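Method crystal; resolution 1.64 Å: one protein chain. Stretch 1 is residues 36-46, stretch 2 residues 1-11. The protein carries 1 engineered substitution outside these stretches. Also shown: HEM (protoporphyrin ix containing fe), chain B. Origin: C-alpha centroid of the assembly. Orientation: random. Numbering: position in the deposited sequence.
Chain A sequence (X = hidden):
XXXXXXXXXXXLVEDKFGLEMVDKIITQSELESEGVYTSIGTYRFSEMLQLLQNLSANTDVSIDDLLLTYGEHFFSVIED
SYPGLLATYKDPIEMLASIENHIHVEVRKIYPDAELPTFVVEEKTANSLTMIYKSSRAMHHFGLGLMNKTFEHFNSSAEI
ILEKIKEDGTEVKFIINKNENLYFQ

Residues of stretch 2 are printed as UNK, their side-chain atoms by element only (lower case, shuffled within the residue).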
ATOM      1  N   VAL A  36      17.700   6.637  -9.713  1.00 67.42           N
ATOM      2  CA  VAL A  36      18.596   5.941  -8.795  1.00 65.59           C
ATOM      3  C   VAL A  36      18.116   6.200  -7.375  1.00 63.16           C
ATOM      4  O   VAL A  36      18.096   7.350  -6.916  1.00 64.22           O
ATOM      5  CB  VAL A  36      20.054   6.382  -8.978  1.00 69.40           C
ATOM      6  CG1 VAL A  36      20.994   5.344  -8.383  1.00 72.18           C
ATOM      7  CG2 VAL A  36      20.359   6.604 -10.451  1.00 70.23           C
ATOM      8  N   TYR A  37      17.746   5.129  -6.675  1.00 63.62           N
ATOM      9  CA  TYR A  37      17.178   5.223  -5.341  1.00 60.44           C
ATOM     10  C   TYR A  37      17.943   4.334  -4.374  1.00 63.91           C
ATOM     11  O   TYR A  37      18.454   3.273  -4.745  1.00 64.30           O
ATOM     12  CB  TYR A  37      15.699   4.817  -5.331  1.00 52.76           C
ATOM     13  CG  TYR A  37      14.847   5.583  -6.309  1.00 49.65           C
ATOM     14  CD1 TYR A  37      14.390   6.857  -6.011  1.00 50.52           C
ATOM     15  CD2 TYR A  37      14.501   5.032  -7.535  1.00 52.61           C
ATOM     16  CE1 TYR A  37      13.610   7.560  -6.903  1.00 51.06           C
ATOM     17  CE2 TYR A  37      13.721   5.728  -8.437  1.00 48.19           C
ATOM     18  CZ  TYR A  37      13.278   6.992  -8.116  1.00 52.20           C
ATOM     19  OH  TYR A  37      12.500   7.692  -9.011  1.00 53.16           O
ATOM     20  N   THR A  38      18.008   4.781  -3.123  1.00 65.12           N
ATOM     21  CA  THR A  38      18.521   3.989  -2.018  1.00 71.86           C
ATOM     22  C   THR A  38      17.419   3.813  -0.982  1.00 70.64           C
ATOM     23  O   THR A  38      16.529   4.660  -0.854  1.00 69.15           O
ATOM     24  CB  THR A  38      19.746   4.642  -1.371  1.00 76.18           C
ATOM     25  OG1 THR A  38      20.101   3.919  -0.186  1.00 78.92           O
ATOM     26  CG2 THR A  38      19.448   6.086  -1.002  1.00 75.25           C
ATOM     27  N   SER A  39      17.499   2.709  -0.231  1.00 71.84           N
ATOM     28  CA  SER A  39      16.409   2.328   0.666  1.00 70.66           C
ATOM     29  C   SER A  39      16.128   3.398   1.712  1.00 71.97           C
ATOM     30  O   SER A  39      14.971   3.621   2.084  1.00 71.11           O
ATOM     31  CB  SER A  39      16.733   1.001   1.351  1.00 72.18           C
ATOM     32  OG  SER A  39      16.763  -0.061   0.417  1.00 75.07           O
ATOM     33  N   ILE A  40      17.169   4.061   2.210  1.00 70.69           N
ATOM     34  CA  ILE A  40      17.004   5.024   3.292  1.00 64.14           C
ATOM     35  C   ILE A  40      16.904   6.432   2.722  1.00 60.18           C
ATOM     36  O   ILE A  40      16.880   7.416   3.470  1.00 56.32           O
ATOM     37  CB  ILE A  40      18.154   4.914   4.307  1.00 64.87           C
ATOM     38  CG1 ILE A  40      19.459   5.420   3.688  1.00 70.62           C
ATOM     39  CG2 ILE A  40      18.295   3.478   4.790  1.00 70.09           C
ATOM     40  CD1 ILE A  40      20.428   5.994   4.699  1.00 68.46           C
ATOM     41  N   GLY A  41      16.838   6.540   1.399  1.00 64.19           N
ATOM     42  CA  GLY A  41      16.674   7.835   0.780  1.00 61.62           C
ATOM     43  C   GLY A  41      15.260   8.366   0.918  1.00 52.75           C
ATOM     44  O   GLY A  41      14.306   7.637   1.190  1.00 50.39           O
ATOM     45  N   THR A  42      15.130   9.676   0.723  1.00 56.53           N
ATOM     46  CA  THR A  42      13.842  10.356   0.785  1.00 53.58           C
ATOM     47  C   THR A  42      13.650  11.130  -0.509  1.00 55.74           C
ATOM     48  O   THR A  42      14.473  11.985  -0.850  1.00 57.18           O
ATOM     49  CB  THR A  42      13.765  11.296   1.990  1.00 56.12           C
ATOM     50  OG1 THR A  42      13.908  10.536   3.197  1.00 55.80           O
ATOM     51  CG2 THR A  42      12.428  12.012   2.008  1.00 52.34           C
ATOM     52  N   TYR A  43      12.566  10.832  -1.222  1.00 49.12           N
ATOM     53  CA  TYR A  43      12.327  11.376  -2.548  1.00 53.94           C
ATOM     54  C   TYR A  43      10.900  11.896  -2.650  1.00 49.05           C
ATOM     55  O   TYR A  43      10.003  11.442  -1.935  1.00 44.84           O
ATOM     56  CB  TYR A  43      12.577  10.320  -3.633  1.00 49.68           C
ATOM     57  CG  TYR A  43      13.898   9.601  -3.482  1.00 48.86           C
ATOM     58  CD1 TYR A  43      14.009   8.465  -2.690  1.00 50.16           C
ATOM     59  CD2 TYR A  43      15.036  10.064  -4.126  1.00 53.91           C
ATOM     60  CE1 TYR A  43      15.217   7.809  -2.548  1.00 50.62           C
ATOM     61  CE2 TYR A  43      16.248   9.416  -3.991  1.00 56.87           C
ATOM     62  CZ  TYR A  43      16.332   8.289  -3.200  1.00 54.71           C
ATOM     63  OH  TYR A  43      17.537   7.642  -3.065  1.00 57.40           O
ATOM     64  N   ARG A  44      10.706  12.854  -3.552  1.00 46.63           N
ATOM     65  CA  ARG A  44       9.386  13.427  -3.774  1.00 41.83           C
ATOM     66  C   ARG A  44       8.440  12.380  -4.349  1.00 41.40           C
ATOM     67  O   ARG A  44       8.823  11.576  -5.202  1.00 42.16           O
ATOM     68  CB  ARG A  44       9.478  14.622  -4.723  1.00 49.11           C
ATOM     69  CG  ARG A  44      10.182  15.843  -4.146  1.00 60.65           C
ATOM     70  CD  ARG A  44       9.864  16.025  -2.673  1.00 71.47           C
ATOM     71  NE  ARG A  44      10.977  15.619  -1.821  1.00 80.91           N
ATOM     72  CZ  ARG A  44      10.835  15.035  -0.636  1.00 81.05           C
ATOM     73  NH1 ARG A  44       9.624  14.785  -0.159  1.00 81.41           N
ATOM     74  NH2 ARG A  44      11.905  14.699   0.072  1.00 80.14           N
ATOM     75  N   PHE A  45       7.191  12.396  -3.875  1.00 38.65           N
ATOM     76  CA  PHE A  45       6.200  11.459  -4.392  1.00 34.98           C
ATOM     77  C   PHE A  45       5.891  11.725  -5.859  1.00 32.73           C
ATOM     78  O   PHE A  45       5.461  10.813  -6.576  1.00 38.05           O
ATOM     79  CB  PHE A  45       4.917  11.528  -3.564  1.00 36.16           C
ATOM     80  CG  PHE A  45       3.787  10.719  -4.134  1.00 35.34           C
ATOM     81  CD1 PHE A  45       3.773   9.340  -4.005  1.00 33.27           C
ATOM     82  CD2 PHE A  45       2.747  11.334  -4.811  1.00 34.87           C
ATOM     83  CE1 PHE A  45       2.738   8.591  -4.534  1.00 33.75           C
ATOM     84  CE2 PHE A  45       1.709  10.591  -5.341  1.00 35.25           C
ATOM     85  CZ  PHE A  45       1.706   9.217  -5.203  1.00 34.27           C
ATOM     86  N   SER A  46       6.101  12.961  -6.323  1.00 32.12           N
ATOM     87  CA  SER A  46       5.864  13.280  -7.728  1.00 39.37           C
ATOM     88  C   SER A  46       6.704  12.408  -8.650  1.00 38.44           C
ATOM     89  O   SER A  46       6.325  12.176  -9.803  1.00 45.35           O
ATOM     90  CB  SER A  46       6.154  14.758  -7.986  1.00 40.16           C
ATOM     91  OG  SER A  46       7.497  15.076  -7.665  1.00 43.61           O
ATOM     92  N   UNK A   1       8.626  10.468   0.096  1.00 46.03           N
ATOM     93  CA  UNK A   1       8.519   9.016   0.020  1.00 40.48           C
ATOM     94  C   UNK A   1       9.879   8.361   0.236  1.00 41.48           C
ATOM     95  O   UNK A   1      10.884   8.798  -0.324  1.00 42.11           O
ATOM     96  c   UNK A   1       7.820   7.089  -1.514  1.00 39.91           C
ATOM     97  s   UNK A   1       6.706   6.646  -2.858  1.00 39.77           S
ATOM     98  c   UNK A   1       5.130   6.626  -2.006  1.00 37.74           C
ATOM     99  c   UNK A   1       7.932   8.593  -1.328  1.00 43.17           C
ATOM    100  N   UNK A   2       9.904   7.312   1.054  1.00 43.08           N
ATOM    101  CA  UNK A   2      11.150   6.615   1.331  1.00 48.27           C
ATOM    102  C   UNK A   2      11.586   5.790   0.125  1.00 46.43           C
ATOM    103  O   UNK A   2      10.767   5.340  -0.681  1.00 45.97           O
ATOM    104  c   UNK A   2      11.000   5.715   2.558  1.00 50.00           C
ATOM    105  c   UNK A   2      13.197   7.060   4.237  1.00 49.29           C
ATOM    106  c   UNK A   2      11.787   7.597   4.033  1.00 46.06           C
ATOM    107  c   UNK A   2      10.774   6.473   3.858  1.00 47.76           C
ATOM    108  n   UNK A   2      14.218   8.141   4.172  1.00 51.90           N
ATOM    109  N   UNK A   3      12.901   5.594   0.009  1.00 48.03           N
ATOM    110  CA  UNK A   3      13.454   4.894  -1.136  1.00 50.86           C
ATOM    111  C   UNK A   3      13.101   3.424  -1.201  1.00 51.59           C
ATOM    112  O   UNK A   3      13.139   2.840  -2.289  1.00 57.80           O
ATOM    113  N   UNK A   4      12.762   2.811  -0.063  1.00 48.96           N
ATOM    114  CA  UNK A   4      12.364   1.406  -0.070  1.00 55.24           C
ATOM    115  C   UNK A   4      11.105   1.210  -0.904  1.00 55.01           C
ATOM    116  O   UNK A   4      10.927   0.162  -1.539  1.00 59.04           O
ATOM    117  c   UNK A   4      11.768  -0.579   1.382  1.00 57.01           C
ATOM    118  c   UNK A   4      12.181   0.895   1.375  1.00 56.23           C
ATOM    119  c   UNK A   4      11.169   1.748   2.128  1.00 54.23           C
ATOM    120  c   UNK A   4      12.878  -1.525   0.981  1.00 64.06           C
ATOM    121  N   UNK A   5      10.224   2.211  -0.934  1.00 44.93           N
ATOM    122  CA  UNK A   5       9.028   2.123  -1.765  1.00 41.04           C
ATOM    123  C   UNK A   5       9.403   2.153  -3.240  1.00 43.29           C
ATOM    124  O   UNK A   5       8.793   1.461  -4.063  1.00 44.33           O
ATOM    125  c   UNK A   5       7.805   3.276   0.106  1.00 38.82           C
ATOM    126  c   UNK A   5       8.046   3.250  -1.403  1.00 37.47           C
ATOM    127  c   UNK A   5       7.184   2.005   0.642  1.00 41.62           C
ATOM    128  c   UNK A   5       6.731   3.074  -2.144  1.00 37.99           C
ATOM    129  N   UNK A   6      10.417   2.945  -3.599  1.00 42.27           N
ATOM    130  CA  UNK A   6      10.847   3.019  -4.992  1.00 45.55           C
ATOM    131  C   UNK A   6      11.556   1.738  -5.418  1.00 47.85           C
ATOM    132  O   UNK A   6      11.276   1.189  -6.490  1.00 47.51           O
ATOM    133  c   UNK A   6      10.241   7.528  -4.142  1.00 43.66           C
ATOM    134  c   UNK A   6       9.829   7.219  -6.477  1.00 40.42           C
ATOM    135  c   UNK A   6      11.762   4.227  -5.196  1.00 47.33           C
ATOM    136  c   UNK A   6      10.493   6.007  -6.431  1.00 43.12           C
ATOM    137  c   UNK A   6      11.035   5.541  -5.244  1.00 42.60           C
ATOM    138  c   UNK A   6      10.904   6.316  -4.103  1.00 43.89           C
ATOM    139  c   UNK A   6       9.702   7.980  -5.331  1.00 43.32           C
ATOM    140  N   UNK A   7      12.482   1.249  -4.588  1.00 48.79           N
ATOM    141  CA  UNK A   7      13.283   0.090  -4.971  1.00 54.05           C
ATOM    142  C   UNK A   7      12.427  -1.163  -5.112  1.00 55.87           C
ATOM    143  O   UNK A   7      12.582  -1.925  -6.073  1.00 57.00           O
ATOM    144  c   UNK A   7      14.401  -0.138  -3.952  1.00 54.03           C
ATOM    145  o   UNK A   7      13.833  -0.349  -2.653  1.00 54.99           O
ATOM    146  c   UNK A   7      15.334   1.065  -3.906  1.00 60.42           C
ATOM    147  N   UNK A   8      11.516  -1.394  -4.163  1.00 56.49           N
ATOM    148  CA  UNK A   8      10.644  -2.562  -4.247  1.00 53.49           C
ATOM    149  C   UNK A   8       9.671  -2.452  -5.414  1.00 48.73           C
ATOM    150  O   UNK A   8       9.308  -3.471  -6.013  1.00 47.20           O
ATOM    151  o   UNK A   8      10.727  -5.346  -2.571  1.00 57.55           O
ATOM    152  o   UNK A   8      12.306  -4.809  -1.143  1.00 60.58           O
ATOM    153  c   UNK A   8      10.752  -3.109  -1.747  1.00 52.66           C
ATOM    154  c   UNK A   8       9.878  -2.746  -2.938  1.00 52.43           C
ATOM    155  c   UNK A   8      11.301  -4.522  -1.827  1.00 62.00           C
ATOM    156  N   UNK A   9       9.244  -1.233  -5.750  1.00 46.27           N
ATOM    157  CA  UNK A   9       8.323  -1.048  -6.868  1.00 42.27           C
ATOM    158  C   UNK A   9       8.999  -1.373  -8.193  1.00 46.97           C
ATOM    159  O   UNK A   9       8.467  -2.148  -8.997  1.00 45.36           O
ATOM    160  c   UNK A   9       7.617   1.611  -9.054  1.00 34.74           C
ATOM    161  c   UNK A   9       5.775   0.263  -8.369  1.00 37.27           C
ATOM    162  c   UNK A   9       5.672   1.457 -10.442  1.00 40.23           C
ATOM    163  c   UNK A   9       7.045   0.758  -8.124  1.00 39.61           C
ATOM    164  c   UNK A   9       5.090   0.608  -9.522  1.00 42.93           C
ATOM    165  c   UNK A   9       7.786   0.385  -6.870  1.00 36.13           C
ATOM    166  c   UNK A   9       6.938   1.959 -10.209  1.00 45.25           C
ATOM    167  N   UNK A  10      10.177  -0.794  -8.436  1.00 43.54           N
ATOM    168  CA  UNK A  10      10.878  -1.063  -9.686  1.00 48.43           C
ATOM    169  C   UNK A  10      11.338  -2.512  -9.771  1.00 50.46           C
ATOM    170  O   UNK A  10      11.448  -3.061 -10.872  1.00 51.95           O
ATOM    171  c   UNK A  10      11.693   1.378  -9.876  1.00 47.76           C
ATOM    172  c   UNK A  10      12.944   2.240  -9.945  1.00 55.47           C
ATOM    173  c   UNK A  10      12.060  -0.109  -9.840  1.00 52.82           C
ATOM    174  c   UNK A  10      10.759   1.677 -11.042  1.00 53.05           C
ATOM    175  N   UNK A  11      11.611  -3.146  -8.628  1.00 49.50           N
ATOM    176  CA  UNK A  11      11.866  -4.584  -8.628  1.00 50.19           C
ATOM    177  C   UNK A  11      10.652  -5.348  -9.139  1.00 52.35           C
ATOM    178  O   UNK A  11      10.787  -6.290  -9.928  1.00 50.97           O
ATOM    179  o   UNK A  11      14.449  -4.384  -7.785  1.00 73.64           O
ATOM    180  o   UNK A  11      14.077  -5.006  -5.713  1.00 70.23           O
ATOM    181  c   UNK A  11      13.692  -4.797  -6.883  1.00 67.47           C
ATOM    182  c   UNK A  11      12.238  -5.056  -7.222  1.00 56.12           C
TER
HETATM  183  CHA HEM B 201       3.313   4.242   3.326  1.00 38.91           C
HETATM  184  CHB HEM B 201       5.816   0.833   6.731  1.00 36.41           C
HETATM  185  CHC HEM B 201       1.028  -1.703   7.739  1.00 37.90           C
HETATM  186  CHD HEM B 201      -1.442   1.557   4.134  1.00 31.59           C
HETATM  187  C1A HEM B 201       4.195   3.221   4.367  1.00 35.01           C
HETATM  188  C2A HEM B 201       5.573   3.429   4.126  1.00 39.84           C
HETATM  189  C3A HEM B 201       6.183   2.590   4.968  1.00 38.67           C
HETATM  190  C4A HEM B 201       5.131   1.938   5.641  1.00 36.53           C
HETATM  191  CMA HEM B 201       7.684   2.387   5.160  1.00 39.23           C
HETATM  192  CAA HEM B 201       6.223   4.412   3.153  1.00 32.68           C
HETATM  193  CBA HEM B 201       6.418   5.743   3.887  1.00 36.99           C
HETATM  194  CGA HEM B 201       7.186   6.744   3.030  1.00 38.82           C
HETATM  195  O1A HEM B 201       7.606   7.816   3.543  1.00 40.13           O
HETATM  196  O2A HEM B 201       7.404   6.505   1.813  1.00 40.66           O
HETATM  197  C1B HEM B 201       4.536  -0.121   7.165  1.00 36.52           C
HETATM  198  C2B HEM B 201       4.812  -1.440   7.913  1.00 36.40           C
HETATM  199  C3B HEM B 201       3.538  -2.039   8.139  1.00 39.00           C
HETATM  200  C4B HEM B 201       2.554  -1.079   7.538  1.00 35.51           C
HETATM  201  CMB HEM B 201       6.178  -1.982   8.333  1.00 46.72           C
HETATM  202  CAB HEM B 201       3.220  -3.351   8.850  1.00 38.06           C
HETATM  203  CBB HEM B 201       3.614  -3.555  10.090  1.00 53.14           C
HETATM  204  C1C HEM B 201       0.119  -0.786   6.615  1.00 34.91           C
HETATM  205  C2C HEM B 201      -1.123  -1.407   6.355  1.00 32.73           C
HETATM  206  C3C HEM B 201      -1.725  -0.599   5.466  1.00 33.14           C
HETATM  207  C4C HEM B 201      -0.810   0.451   5.259  1.00 31.83           C
HETATM  208  CMC HEM B 201      -1.661  -2.704   6.953  1.00 35.05           C
HETATM  209  CAC HEM B 201      -3.102  -0.770   4.833  1.00 43.12           C
HETATM  210  CBC HEM B 201      -4.113  -0.051   5.269  1.00 46.74           C
HETATM  211  C1D HEM B 201      -0.093   2.465   3.732  1.00 30.76           C
HETATM  212  C2D HEM B 201      -0.393   3.273   2.492  1.00 29.79           C
HETATM  213  C3D HEM B 201       0.804   3.993   2.231  1.00 27.82           C
HETATM  214  C4D HEM B 201       1.802   3.584   3.337  1.00 30.76           C
HETATM  215  CMD HEM B 201      -1.695   3.328   1.698  1.00 30.63           C
HETATM  216  CAD HEM B 201       1.045   4.975   1.085  1.00 30.61           C
HETATM  217  CBD HEM B 201       1.317   6.380   1.612  1.00 32.71           C
HETATM  218  CGD HEM B 201       0.022   7.184   1.576  1.00 32.24           C
HETATM  219  O1D HEM B 201      -1.072   6.592   1.384  1.00 30.69           O
HETATM  220  O2D HEM B 201       0.056   8.431   1.744  1.00 30.75           O
HETATM  221  NA  HEM B 201       3.807   2.228   5.273  1.00 35.39           N
HETATM  222  NB  HEM B 201       3.053   0.126   6.824  1.00 37.45           N
HETATM  223  NC  HEM B 201       0.433   0.379   5.905  1.00 33.52           N
HETATM  224  ND  HEM B 201       1.277   2.512   4.315  1.00 32.89           N
HETATM  225 FE   HEM B 201       2.008   1.639   5.985  1.00 33.46          FE
HETATM  226  O   HOH W   1       7.232  13.282  -1.060  1.00 59.10           O

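Position 1 has four side-chain atoms in an unbranched row: two carbons, a sulfur, a carbon. The terminal carbon lies 3.6 Å from Phe45 CD1, at the edge of that ring. A sulfur inside such a chain means Met1. Its backbone pairs twice with Tyr43: Met1 N donates to Tyr43 O at 2.6 Å, and Tyr43 N donates to Met1 O at 2.8 Å.

Position 2 has four carbons in a row ending in a nitrogen. CA to CB points away from stretch 1, but the chain curls back. Its nitrogen is 2.6 Å from Thr42 OG1. This is Lys2. NZ donates to Thr42 OG1, to Ile40 O at 2.8 Å and, weakly, to Gly41 O at 3.0 Å. Lys2 N faces the heme and donates to HEM O2A at 2.7 Å.

Position 3 has no side-chain atoms, and its CA sits 3.1 Å from Thr38 O. It is Gly3. A CB here would fall 1.6 Å from Thr38 O, a clash. Gly3 N donates to Gly41 O at 2.7 Å.

Position 4 has four carbons, forked at the first, with one arm two carbons long. The side chain comes within 4.2 Å of Ser39 OG. This is Ile4, and CD1 is the atom that makes that approach. Ile4 N gives a weak hydrogen bond to Ser39 O at 3.2 Å.

Position 5 has the same four-carbon fork but does not touch stretch 1. It is Ile5; its CD1 lies 3.6 Å from HEM CAA.

Position 6 has one carbon and a six-carbon ring, with no oxygen. The ring lies over one face of the Tyr37 ring. This is Phe6. The two rings make an offset stack, centroids 4.2 Å apart and planes at 12°. Phe6 CE2 also meets Tyr43 CB at 3.7 Å.

Position 7 has one carbon carrying an oxygen and a carbon. The outer carbon lies 3.9 Å from Tyr37 O. That is Thr7, and the carbon is CG2. Its OG1 donates to Ile4 O at 3.2 Å.

Position 8 has three carbons, the third carrying two oxygens. It has no contact with stretch 1. It is Glu8.

Position 9 has one carbon and a six-carbon ring. It is also out of reach. It is Phe9.

Position 10 has four carbons, forked at the second. A terminal carbon lies 3.9 Å from Tyr37 CE2, near the plane of the ring. This is Leu10, and the carbon is CD1.

Position 11 has two carbons, the second carrying two oxygens. It makes no contact. It is Asp11.

The contact joins two parts. Backbone pairing and the Lys2 amine hold the chain start against residues 39 to 43. Along the helix, Phe6, Thr7 and Leu10 pack against Tyr37.

Stretch 2 1-11: MKGIIFTEFLD
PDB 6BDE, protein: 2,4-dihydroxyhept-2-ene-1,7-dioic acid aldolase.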